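Local coordinates for Atp-dependent DNA ligase (Psychromonas sp. sp041, PDB 4D05) that seals breaks in the DNA backbone at the expense of ATP, passing through a covalent enzyme-adenylate intermediate, at the adenosine monophosphate site. Residues are numbered along the deposited sequence; one frame, centred on the assembly and turned at random.

The adenosine monophosphate site. Residues 24-27, 31, 65, 98, 129, 156, 174. With AMP (adenosine monophosphate), chain B.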
# COMPACT_ATOMS: atom_id res chain seq x y z
N SER A 24 2.88 9.20 6.96
CA SER A 24 3.92 9.22 5.96
C SER A 24 3.32 8.81 4.62
O SER A 24 2.23 8.26 4.55
CB SER A 24 5.04 8.23 6.36
OG SER A 24 4.53 6.91 6.43
N GLU A 25 4.04 9.11 3.55
CA GLU A 25 3.61 8.70 2.20
C GLU A 25 3.86 7.21 1.99
O GLU A 25 4.96 6.69 2.22
CB GLU A 25 4.36 9.51 1.15
CG GLU A 25 3.88 9.20 -0.28
CD GLU A 25 4.47 10.10 -1.34
OE1 GLU A 25 4.91 11.21 -0.99
OE2 GLU A 25 4.49 9.69 -2.54
N LYS A 26 2.83 6.51 1.53
CA LYS A 26 2.94 5.11 1.14
C LYS A 26 3.72 5.07 -0.18
O LYS A 26 3.27 5.61 -1.18
CB LYS A 26 1.54 4.55 0.95
CG LYS A 26 1.43 3.05 0.71
CD LYS A 26 -0.06 2.71 0.60
CE LYS A 26 -0.30 1.18 0.68
NZ LYS A 26 0.24 0.65 -0.57
N LEU A 27 4.89 4.43 -0.18
CA LEU A 27 5.73 4.43 -1.39
C LEU A 27 5.57 3.10 -2.13
O LEU A 27 5.52 2.04 -1.53
CB LEU A 27 7.21 4.59 -1.01
CG LEU A 27 7.57 5.83 -0.22
CD1 LEU A 27 9.10 5.95 -0.06
CD2 LEU A 27 7.00 7.08 -0.89
N ARG A 31 10.04 -3.64 -0.94
CA ARG A 31 10.41 -3.67 0.46
C ARG A 31 11.73 -4.38 0.66
O ARG A 31 12.00 -5.39 0.02
CB ARG A 31 9.34 -4.38 1.27
CG ARG A 31 9.55 -4.19 2.76
CD ARG A 31 8.42 -4.75 3.59
NE ARG A 31 8.71 -4.56 4.99
CZ ARG A 31 7.80 -4.33 5.93
NH1 ARG A 31 6.53 -4.30 5.63
NH2 ARG A 31 8.18 -4.17 7.16
N GLU A 65 11.87 0.92 1.98
CA GLU A 65 11.45 0.65 0.60
C GLU A 65 12.60 1.05 -0.33
O GLU A 65 13.09 2.18 -0.24
CB GLU A 65 10.25 1.53 0.23
CG GLU A 65 8.93 1.08 0.75
CD GLU A 65 8.36 -0.19 0.14
OE1 GLU A 65 8.32 -0.38 -1.11
OE2 GLU A 65 7.80 -0.95 0.93
N PHE A 98 11.59 3.29 7.12
CA PHE A 98 10.41 3.59 7.87
C PHE A 98 10.34 2.85 9.23
O PHE A 98 9.44 3.12 10.00
CB PHE A 98 9.12 3.34 7.02
CG PHE A 98 9.00 1.95 6.46
CD1 PHE A 98 8.71 0.89 7.27
CD2 PHE A 98 9.14 1.71 5.11
CE1 PHE A 98 8.58 -0.40 6.75
CE2 PHE A 98 9.00 0.41 4.60
CZ PHE A 98 8.71 -0.62 5.44
N ILE A 129 11.88 8.28 5.27
CA ILE A 129 10.56 8.72 4.84
C ILE A 129 10.07 9.75 5.86
O ILE A 129 10.11 9.53 7.05
CB ILE A 129 9.60 7.52 4.72
CG1 ILE A 129 10.15 6.54 3.67
CG2 ILE A 129 8.23 8.01 4.34
CD1 ILE A 129 9.36 5.26 3.52
N MSE A 156 0.51 6.14 5.03
CA MSE A 156 0.61 5.19 6.10
C MSE A 156 0.53 5.91 7.44
O MSE A 156 1.02 7.02 7.55
CB MSE A 156 1.97 4.45 6.06
CG MSE A 156 2.26 3.72 4.74
SE MSE A 156 1.13 2.13 4.47
CE MSE A 156 1.49 1.24 6.19
N LYS A 174 -2.66 1.24 6.54
CA LYS A 174 -2.60 1.74 5.17
C LYS A 174 -3.81 2.59 4.94
O LYS A 174 -4.91 2.20 5.29
CB LYS A 174 -2.70 0.60 4.13
CG LYS A 174 -1.75 -0.50 4.30
CD LYS A 174 -2.06 -1.67 3.32
CE LYS A 174 -0.93 -2.64 3.37
NZ LYS A 174 -1.00 -3.59 2.23
P AMP B . 0.44 -1.25 -0.22
O1P AMP B . -0.89 -1.88 0.08
O2P AMP B . 1.28 -1.56 -1.45
O5' AMP B . 1.30 -1.37 1.11
C5' AMP B . 2.54 -0.69 1.05
C4' AMP B . 3.57 -1.64 1.59
O4' AMP B . 4.84 -1.04 1.63
C3' AMP B . 3.16 -1.98 2.98
O3' AMP B . 3.36 -3.41 3.07
C2' AMP B . 4.13 -1.23 3.85
O2' AMP B . 4.36 -2.21 4.86
C1' AMP B . 5.30 -0.77 2.94
N9 AMP B . 5.45 0.73 2.95
C8 AMP B . 5.54 1.62 1.92
N7 AMP B . 5.63 2.91 2.34
C5 AMP B . 5.65 2.82 3.69
C6 AMP B . 5.67 3.80 4.79
N6 AMP B . 5.76 5.11 4.51
N1 AMP B . 5.66 3.30 6.03
C2 AMP B . 5.53 2.00 6.31
N3 AMP B . 5.49 1.06 5.38
C4 AMP B . 5.53 1.41 4.08
O HOH W 1 5.68 4.60 8.49
O HOH W 2 6.33 -2.82 -0.43
O HOH W 3 4.99 -5.37 3.85
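Strand 21-26 runs extended through Ser24 and Lys26 into Leu27, so that Glu25 O and Leu27 N, on either side of Lys26, face the adenine, with Ser24 OG beside them. The nucleotide pocket is that of the nucleotidyltransferase domain, caught as the enzyme-adenylate: Lys26, the nucleophile of the KxDG motif, is joined through NZ to the AMP phosphorus. Its chain leaves with CG anti to the backbone N, runs straight, then bends at chi4 (-70°) to bring the amine to the phosphate. AMP N6, the adenine amino group, donates to Glu25 O at 2.9 Å, lying above the carbonyl plane, and to Ser24 OG at 2.9 Å. Leu27 N points almost straight at AMP N7, 3.0 Å away (175° at H), while water 1 joins AMP N1 to Ser24 OG. This pattern would favour adenine, whose amino group donates and whose N7 accepts. Phe98 stacks nearly parallel on one face of the base, centred over AMP N3; on the opposite face Met156, modelled as selenomethionine, lays its CG 3.4 Å from AMP C6. Arg31 reaches out extended; Phe98 CZ points at the centre of one guanidinium face, with Arg31 NE at the edge of the phenyl ring, and Arg31 NH1 hydrogen-bonds the ribose 2'-hydroxyl, AMP O2', at 3.1 Å. Glu65 folds back at chi2, bringing CG near AMP C8; its OE2 lies 3.0 Å from the ribose ether AMP O4', and water 2 bridges the two. At the phosphate, the extended Lys174 side chain forms a salt bridge that may offset negative charge, with NZ 2.7 Å from AMP O1P.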